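Local atomic coordinates of listeriolysin O (Listeria monocytogenes, PDB entry 4CDB), a protein that perforates cholesterol-containing host membranes, inserting after a major conformational change and assembling into an oligomeric pore that lyses the cell. Residues M172-S177 and Y368-S373; R262-K267 and A307-G312. All coordinates share one frame; numbering follows the deposited sequence.

Interaction 1: residues M172-S177 and Y368-S373. With NA (sodium ion), chain G; NA (sodium ion), chain S; NA (sodium ion), chain K.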
ATOM      1  N   MET A 172      -1.008  -0.531   3.719  1.00 41.85           N
ATOM      2  CA  MET A 172      -2.064   0.146   4.454  1.00 41.56           C
ATOM      3  C   MET A 172      -1.630   1.596   4.624  1.00 36.69           C
ATOM      4  O   MET A 172      -0.556   1.870   5.160  1.00 41.32           O
ATOM      5  CB  MET A 172      -2.297  -0.507   5.818  1.00 42.89           C
ATOM      6  CG  MET A 172      -2.754  -1.961   5.756  1.00 44.64           C
ATOM      7  SD  MET A 172      -4.292  -2.190   4.837  1.00 56.96           S
ATOM      8  CE  MET A 172      -5.394  -1.124   5.762  1.00 38.75           C
ATOM      9  N   ALA A 173      -2.457   2.521   4.150  1.00 29.81           N
ATOM     10  CA  ALA A 173      -2.098   3.939   4.133  1.00 37.31           C
ATOM     11  C   ALA A 173      -2.200   4.609   5.507  1.00 42.89           C
ATOM     12  O   ALA A 173      -3.135   4.353   6.268  1.00 44.32           O
ATOM     13  CB  ALA A 173      -2.953   4.682   3.117  1.00 34.85           C
ATOM     14  N   TYR A 174      -1.235   5.472   5.810  1.00 38.68           N
ATOM     15  CA  TYR A 174      -1.232   6.216   7.066  1.00 38.25           C
ATOM     16  C   TYR A 174      -0.757   7.660   6.897  1.00 40.51           C
ATOM     17  O   TYR A 174      -1.263   8.563   7.560  1.00 37.84           O
ATOM     18  CB  TYR A 174      -0.398   5.493   8.125  1.00 40.37           C
ATOM     19  CG  TYR A 174      -0.987   4.166   8.539  1.00 44.59           C
ATOM     20  CD1 TYR A 174      -2.154   4.107   9.289  1.00 47.05           C
ATOM     21  CD2 TYR A 174      -0.382   2.971   8.174  1.00 43.13           C
ATOM     22  CE1 TYR A 174      -2.702   2.896   9.667  1.00 45.40           C
ATOM     23  CE2 TYR A 174      -0.922   1.754   8.548  1.00 45.46           C
ATOM     24  CZ  TYR A 174      -2.082   1.722   9.294  1.00 47.47           C
ATOM     25  OH  TYR A 174      -2.624   0.515   9.670  1.00 49.62           O
ATOM     26  N   SER A 175       0.212   7.874   6.011  1.00 39.62           N
ATOM     27  CA  SER A 175       0.687   9.227   5.718  1.00 42.84           C
ATOM     28  C   SER A 175       1.236   9.338   4.300  1.00 44.81           C
ATOM     29  O   SER A 175       1.658   8.343   3.708  1.00 44.12           O
ATOM     30  CB  SER A 175       1.740   9.673   6.735  1.00 40.76           C
ATOM     31  OG  SER A 175       2.975   9.017   6.519  1.00 42.73           O
ATOM     32  N   GLU A 176       1.226  10.554   3.761  1.00 46.45           N
ATOM     33  CA  GLU A 176       1.744  10.804   2.422  1.00 47.36           C
ATOM     34  C   GLU A 176       3.217  10.424   2.331  1.00 43.09           C
ATOM     35  O   GLU A 176       3.643   9.764   1.382  1.00 39.77           O
ATOM     36  CB  GLU A 176       1.564  12.276   2.042  1.00 51.32           C
ATOM     37  CG  GLU A 176       2.115  12.630   0.666  1.00 58.41           C
ATOM     38  CD  GLU A 176       2.147  14.126   0.406  1.00 70.25           C
ATOM     39  OE1 GLU A 176       2.964  14.824   1.043  1.00 73.72           O
ATOM     40  OE2 GLU A 176       1.360  14.603  -0.437  1.00 74.23           O
ATOM     41  N   SER A 177       3.986  10.835   3.332  1.00 38.42           N
ATOM     42  CA  SER A 177       5.420  10.579   3.361  1.00 42.34           C
ATOM     43  C   SER A 177       5.739   9.087   3.411  1.00 42.35           C
ATOM     44  O   SER A 177       6.731   8.633   2.843  1.00 41.60           O
ATOM     45  CB  SER A 177       6.057  11.293   4.551  1.00 45.37           C
ATOM     46  OG  SER A 177       7.453  11.073   4.584  1.00 50.65           O
ATOM     47  N   TYR A 368       6.301   7.365  10.519  1.00 40.27           N
ATOM     48  CA  TYR A 368       4.876   7.662  10.463  1.00 41.66           C
ATOM     49  C   TYR A 368       4.126   7.104  11.668  1.00 37.70           C
ATOM     50  O   TYR A 368       4.609   6.205  12.358  1.00 34.42           O
ATOM     51  CB  TYR A 368       4.265   7.138   9.159  1.00 37.08           C
ATOM     52  CG  TYR A 368       4.284   5.633   9.009  1.00 42.00           C
ATOM     53  CD1 TYR A 368       5.393   4.978   8.489  1.00 43.43           C
ATOM     54  CD2 TYR A 368       3.183   4.867   9.376  1.00 41.01           C
ATOM     55  CE1 TYR A 368       5.409   3.600   8.346  1.00 41.17           C
ATOM     56  CE2 TYR A 368       3.191   3.493   9.239  1.00 42.95           C
ATOM     57  CZ  TYR A 368       4.304   2.865   8.722  1.00 44.13           C
ATOM     58  OH  TYR A 368       4.308   1.496   8.587  1.00 46.29           O
ATOM     59  N   ILE A 369       2.942   7.652  11.919  1.00 38.05           N
ATOM     60  CA  ILE A 369       2.101   7.177  13.006  1.00 41.45           C
ATOM     61  C   ILE A 369       1.063   6.197  12.478  1.00 40.99           C
ATOM     62  O   ILE A 369       0.210   6.557  11.665  1.00 44.43           O
ATOM     63  CB  ILE A 369       1.387   8.339  13.717  1.00 41.84           C
ATOM     64  CG1 ILE A 369       2.409   9.277  14.361  1.00 47.61           C
ATOM     65  CG2 ILE A 369       0.415   7.810  14.757  1.00 42.57           C
ATOM     66  CD1 ILE A 369       1.797  10.496  15.023  1.00 50.77           C
ATOM     67  N   GLU A 370       1.146   4.952  12.932  1.00 41.32           N
ATOM     68  CA  GLU A 370       0.162   3.946  12.558  1.00 43.25           C
ATOM     69  C   GLU A 370      -1.015   3.997  13.528  1.00 46.73           C
ATOM     70  O   GLU A 370      -0.846   3.796  14.731  1.00 42.77           O
ATOM     71  CB  GLU A 370       0.785   2.551  12.573  1.00 45.18           C
ATOM     72  CG  GLU A 370      -0.176   1.442  12.181  1.00 50.91           C
ATOM     73  CD  GLU A 370       0.394   0.058  12.422  1.00 60.11           C
ATOM     74  OE1 GLU A 370       0.724  -0.257  13.585  1.00 64.38           O
ATOM     75  OE2 GLU A 370       0.505  -0.716  11.449  1.00 66.07           O
ATOM     76  N   THR A 371      -2.202   4.275  13.001  1.00 48.85           N
ATOM     77  CA  THR A 371      -3.403   4.349  13.823  1.00 49.14           C
ATOM     78  C   THR A 371      -4.254   3.097  13.662  1.00 54.31           C
ATOM     79  O   THR A 371      -4.684   2.765  12.558  1.00 54.69           O
ATOM     80  CB  THR A 371      -4.248   5.580  13.464  1.00 45.51           C
ATOM     81  OG1 THR A 371      -3.455   6.761  13.632  1.00 45.54           O
ATOM     82  CG2 THR A 371      -5.483   5.664  14.354  1.00 39.75           C
ATOM     83  N   THR A 372      -4.487   2.402  14.771  1.00 55.16           N
ATOM     84  CA  THR A 372      -5.358   1.235  14.774  1.00 55.95           C
ATOM     85  C   THR A 372      -6.506   1.459  15.750  1.00 58.01           C
ATOM     86  O   THR A 372      -6.322   2.061  16.807  1.00 57.21           O
ATOM     87  CB  THR A 372      -4.597  -0.047  15.160  1.00 58.70           C
ATOM     88  OG1 THR A 372      -4.001   0.118  16.453  1.00 63.35           O
ATOM     89  CG2 THR A 372      -3.511  -0.348  14.140  1.00 63.28           C
ATOM     90  N   SER A 373      -7.691   0.975  15.392  1.00 59.02           N
ATOM     91  CA  SER A 373      -8.866   1.169  16.231  1.00 59.34           C
ATOM     92  C   SER A 373      -9.549  -0.146  16.599  1.00 63.23           C
ATOM     93  O   SER A 373      -9.242  -1.202  16.045  1.00 61.92           O
ATOM     94  CB  SER A 373      -9.862   2.110  15.551  1.00 54.81           C
ATOM     95  OG  SER A 373     -10.413   1.512  14.395  1.00 56.12           O
TER
HETATM   96 NA    NA G1532      -6.127   2.331  10.597  1.00 84.81          NA
HETATM   97 NA    NA S1544      -0.394  13.672  -2.042  1.00 73.33          NA
HETATM   98 NA    NA K1536       4.424   0.831   5.878  1.00 59.59          NA
HETATM   99  O   HOH W   1      -5.581   0.464   9.065  1.00 70.00           O
HETATM  100  O   HOH W   2      -7.923   4.045  11.042  1.00 59.85           O
HETATM  101  O   HOH W   3      -1.206  14.739  -4.149  1.00 52.16           O
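Tyr174 lays its ring across strand 368-373 and carries most of this contact. Its CG stands anti to the carbonyl carbon (chi1 -66°), the ring lying over Glu370. Over one face sits Glu370 CG, 3.8 Å from the ring centroid and displaced toward the phenol rim, a CH-pi contact. Glu370 presents this methylene because its chain leaves anti to the backbone N and runs extended past the ring, with the carboxylate plane steeply inclined to it. At the ring edge, near its plane, Tyr174 CE1 lies 3.5 Å from Thr371 O. The Tyr368 ring is nearly parallel, at 12°, but offset, with centroids 6.0 Å apart, and the two meet mainly at their rims: Tyr174 CD2 is 3.8 Å from Tyr368 CE2. Ser175 OG rests 3.5 Å from Tyr368 CB while, as N-cap of helix 176-183, it bonds Gln178 N. Tyr368 OH binds a sodium ion at 2.8 Å, joined there by Glu171 and Gln178. No hydrogen bond passes directly between the segments. The polar link is indirect: Tyr174 OH reaches a water at 3.0 Å, and this water and Thr371 O share a second sodium ion, with 2.5 Å from Thr371 O to the metal. Ring packing plus a water-metal relay thus ties the turn just ahead of the membrane-inserting segment 176-189 to the long strand 362-385.

Interaction 2: residues R262-K267 and A307-G312. With NA (sodium ion), chain N; NA (sodium ion), chain T.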
ATOM      1  N   ARG A 262       1.320  -1.634 -18.636  1.00 31.26           N
ATOM      2  CA  ARG A 262       0.074  -1.114 -18.093  1.00 33.82           C
ATOM      3  C   ARG A 262       0.166  -1.077 -16.574  1.00 30.69           C
ATOM      4  O   ARG A 262       0.654  -2.026 -15.957  1.00 33.51           O
ATOM      5  CB  ARG A 262      -1.080  -2.016 -18.537  1.00 42.27           C
ATOM      6  CG  ARG A 262      -2.448  -1.665 -17.982  1.00 48.86           C
ATOM      7  CD  ARG A 262      -3.495  -2.630 -18.525  1.00 50.30           C
ATOM      8  NE  ARG A 262      -4.840  -2.329 -18.046  1.00 52.11           N
ATOM      9  CZ  ARG A 262      -5.403  -2.908 -16.992  1.00 56.42           C
ATOM     10  NH1 ARG A 262      -4.737  -3.825 -16.304  1.00 57.07           N
ATOM     11  NH2 ARG A 262      -6.633  -2.573 -16.627  1.00 57.11           N
ATOM     12  N   GLN A 263      -0.283   0.017 -15.968  1.00 32.50           N
ATOM     13  CA  GLN A 263      -0.224   0.137 -14.514  1.00 31.61           C
ATOM     14  C   GLN A 263      -1.569   0.522 -13.914  1.00 32.62           C
ATOM     15  O   GLN A 263      -2.242   1.434 -14.398  1.00 34.76           O
ATOM     16  CB  GLN A 263       0.845   1.147 -14.089  1.00 30.32           C
ATOM     17  CG  GLN A 263       1.043   1.227 -12.577  1.00 40.91           C
ATOM     18  CD  GLN A 263       2.215   2.102 -12.176  1.00 48.31           C
ATOM     19  OE1 GLN A 263       2.764   1.960 -11.085  1.00 52.66           O
ATOM     20  NE2 GLN A 263       2.599   3.019 -13.058  1.00 47.95           N
ATOM     21  N   VAL A 264      -1.953  -0.183 -12.854  1.00 30.56           N
ATOM     22  CA  VAL A 264      -3.194   0.097 -12.147  1.00 35.27           C
ATOM     23  C   VAL A 264      -2.894   0.483 -10.705  1.00 32.19           C
ATOM     24  O   VAL A 264      -2.286  -0.290  -9.965  1.00 31.91           O
ATOM     25  CB  VAL A 264      -4.125  -1.130 -12.146  1.00 36.57           C
ATOM     26  CG1 VAL A 264      -5.421  -0.810 -11.424  1.00 40.52           C
ATOM     27  CG2 VAL A 264      -4.405  -1.582 -13.568  1.00 35.95           C
ATOM     28  N   TYR A 265      -3.302   1.687 -10.313  1.00 30.76           N
ATOM     29  CA  TYR A 265      -3.207   2.107  -8.921  1.00 35.43           C
ATOM     30  C   TYR A 265      -4.563   1.921  -8.251  1.00 40.97           C
ATOM     31  O   TYR A 265      -5.595   2.271  -8.825  1.00 41.26           O
ATOM     32  CB  TYR A 265      -2.762   3.565  -8.811  1.00 36.87           C
ATOM     33  CG  TYR A 265      -1.289   3.790  -9.073  1.00 38.14           C
ATOM     34  CD1 TYR A 265      -0.348   3.598  -8.069  1.00 37.65           C
ATOM     35  CD2 TYR A 265      -0.842   4.210 -10.319  1.00 43.56           C
ATOM     36  CE1 TYR A 265       1.002   3.808  -8.303  1.00 38.86           C
ATOM     37  CE2 TYR A 265       0.503   4.423 -10.562  1.00 46.49           C
ATOM     38  CZ  TYR A 265       1.420   4.221  -9.552  1.00 46.66           C
ATOM     39  OH  TYR A 265       2.757   4.433  -9.798  1.00 51.28           O
ATOM     40  N   LEU A 266      -4.559   1.372  -7.041  1.00 39.60           N
ATOM     41  CA  LEU A 266      -5.801   1.074  -6.335  1.00 45.87           C
ATOM     42  C   LEU A 266      -5.876   1.748  -4.973  1.00 45.82           C
ATOM     43  O   LEU A 266      -4.875   1.849  -4.261  1.00 46.08           O
ATOM     44  CB  LEU A 266      -5.971  -0.437  -6.160  1.00 43.85           C
ATOM     45  CG  LEU A 266      -6.200  -1.254  -7.429  1.00 49.63           C
ATOM     46  CD1 LEU A 266      -6.289  -2.732  -7.096  1.00 52.26           C
ATOM     47  CD2 LEU A 266      -7.457  -0.786  -8.137  1.00 52.26           C
ATOM     48  N   LYS A 267      -7.073   2.207  -4.622  1.00 48.02           N
ATOM     49  CA  LYS A 267      -7.342   2.746  -3.297  1.00 51.83           C
ATOM     50  C   LYS A 267      -8.506   1.982  -2.675  1.00 51.63           C
ATOM     51  O   LYS A 267      -9.670   2.277  -2.947  1.00 56.42           O
ATOM     52  CB  LYS A 267      -7.671   4.237  -3.381  1.00 52.01           C
ATOM     53  CG  LYS A 267      -8.030   4.894  -2.055  1.00 50.99           C
ATOM     54  CD  LYS A 267      -9.329   5.671  -2.194  1.00 55.00           C
ATOM     55  CE  LYS A 267      -9.388   6.847  -1.237  1.00 55.60           C
ATOM     56  NZ  LYS A 267     -10.598   7.678  -1.483  1.00 56.53           N
ATOM     57  N   ALA A 307      -9.883   3.134  -8.791  1.00 52.45           N
ATOM     58  CA  ALA A 307      -8.800   2.674  -9.651  1.00 53.99           C
ATOM     59  C   ALA A 307      -8.356   3.734 -10.648  1.00 52.96           C
ATOM     60  O   ALA A 307      -9.181   4.347 -11.325  1.00 53.30           O
ATOM     61  CB  ALA A 307      -9.213   1.404 -10.381  1.00 56.21           C
ATOM     62  N   VAL A 308      -7.045   3.939 -10.728  1.00 48.13           N
ATOM     63  CA  VAL A 308      -6.448   4.789 -11.751  1.00 43.49           C
ATOM     64  C   VAL A 308      -5.600   3.916 -12.671  1.00 43.05           C
ATOM     65  O   VAL A 308      -4.679   3.236 -12.215  1.00 40.74           O
ATOM     66  CB  VAL A 308      -5.568   5.884 -11.128  1.00 44.30           C
ATOM     67  CG1 VAL A 308      -4.969   6.770 -12.210  1.00 45.76           C
ATOM     68  CG2 VAL A 308      -6.379   6.715 -10.149  1.00 43.73           C
ATOM     69  N   ILE A 309      -5.914   3.930 -13.963  1.00 46.45           N
ATOM     70  CA  ILE A 309      -5.280   3.022 -14.913  1.00 45.61           C
ATOM     71  C   ILE A 309      -4.491   3.767 -15.991  1.00 45.76           C
ATOM     72  O   ILE A 309      -5.036   4.631 -16.681  1.00 49.08           O
ATOM     73  CB  ILE A 309      -6.333   2.122 -15.596  1.00 49.53           C
ATOM     74  CG1 ILE A 309      -7.276   1.515 -14.555  1.00 46.46           C
ATOM     75  CG2 ILE A 309      -5.663   1.034 -16.423  1.00 49.18           C
ATOM     76  CD1 ILE A 309      -8.396   0.688 -15.152  1.00 47.82           C
ATOM     77  N   TYR A 310      -3.210   3.427 -16.132  1.00 39.18           N
ATOM     78  CA  TYR A 310      -2.368   3.999 -17.181  1.00 38.00           C
ATOM     79  C   TYR A 310      -1.923   2.918 -18.165  1.00 41.77           C
ATOM     80  O   TYR A 310      -1.634   1.789 -17.763  1.00 40.47           O
ATOM     81  CB  TYR A 310      -1.127   4.672 -16.586  1.00 37.98           C
ATOM     82  CG  TYR A 310      -1.415   5.703 -15.519  1.00 42.48           C
ATOM     83  CD1 TYR A 310      -2.209   6.809 -15.789  1.00 42.01           C
ATOM     84  CD2 TYR A 310      -0.869   5.583 -14.249  1.00 43.13           C
ATOM     85  CE1 TYR A 310      -2.466   7.759 -14.818  1.00 42.39           C
ATOM     86  CE2 TYR A 310      -1.118   6.527 -13.271  1.00 48.70           C
ATOM     87  CZ  TYR A 310      -1.915   7.613 -13.560  1.00 47.42           C
ATOM     88  OH  TYR A 310      -2.166   8.553 -12.589  1.00 51.01           O
ATOM     89  N   GLY A 311      -1.856   3.268 -19.448  1.00 44.57           N
ATOM     90  CA  GLY A 311      -1.386   2.351 -20.472  1.00 46.30           C
ATOM     91  C   GLY A 311      -2.286   1.150 -20.694  1.00 54.57           C
ATOM     92  O   GLY A 311      -1.838   0.108 -21.181  1.00 54.61           O
ATOM     93  N   GLY A 312      -3.559   1.294 -20.338  1.00 57.91           N
ATOM     94  CA  GLY A 312      -4.518   0.218 -20.502  1.00 66.53           C
ATOM     95  C   GLY A 312      -5.311   0.337 -21.789  1.00 76.33           C
ATOM     96  O   GLY A 312      -6.114  -0.535 -22.117  1.00 81.11           O
TER
HETATM   97 NA    NA N1539       4.348   4.113  -7.889  1.00 56.28          NA
HETATM   98 NA    NA T1545      -3.330  10.698 -13.223  1.00 82.75          NA
HETATM   99  O   HOH W   4       5.022   1.643  -7.625  1.00 40.98           O
HETATM  100  O   HOH W   5      -3.611  12.408 -10.796  1.00 72.42           O
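Leu266 CD2 meets Ala307 CB at 3.6 Å, and beside them on the same sheet face Val264 and Ile309 run alongside each other, their CG2 methyls in contact. The other face carries Val308, Gln263 and two tyrosines. Tyr265 CD2 touches Tyr310 CE2 at 3.8 Å; the rings cross obliquely, with Tyr265 CE2 in the plane of the Tyr310 ring at its edge. Both have CG anti to the carbonyl carbon (chi1 -76° and -54°), and each hydroxyl ends at its own sodium ion: Tyr265 OH at 2.5 Å from one, Tyr310 OH at 2.5 Å from the other. Gln263 OE1 bonds Lys214 NZ. Between the faces the backbones pair antiparallel. Gln263 and Tyr310 exchange two hydrogen bonds, the Tyr310 N to Gln263 O one being 2.8 Å and nearly straight; Tyr265 and Val308 exchange two more. Past the last pair the chain turns at Gly311, with positive phi, and Gly312. Here Arg262, extended from CG to NE, runs along the turn: its CB is 3.5 Å from Gly311 O, and Gly312 CA lies at its guanidinium edge, 3.6 Å from NE. The guanidinium also brushes Ile309 CG2, while NH1 bonds Gln215 of strand 207-222. That strand pairs with the far side of 262-270, and 319-324 with the far side of 303-310, placing the contact inside a large antiparallel sheet. Helix 187-194 covers the tyrosine face through Val190, Ser193 and Leu194.

In the fold
Interaction 2 is nested within the chain loop closed by interaction 1; their centres are 23 Å apart and their nearest atoms about 7 Å, without touching. Helix 176-183 connects them: it starts in 172-177, and Phe183 at its end offers its backbone O to the sodium ion of Tyr265, with Gln78. Both contacts border parts of the membrane-inserting machinery. Residues 176-189 open the first transmembrane region, whereas strands 262-270 and 303-310 flank the second pair, 274-283 and 291-303, largely helical here but beta-stranded in the pore. The contacts thus describe the soluble state, in which interaction 1 packs the turn leading into the first segment on strand 362-385 and interaction 2 is one strand pair of the central sheet.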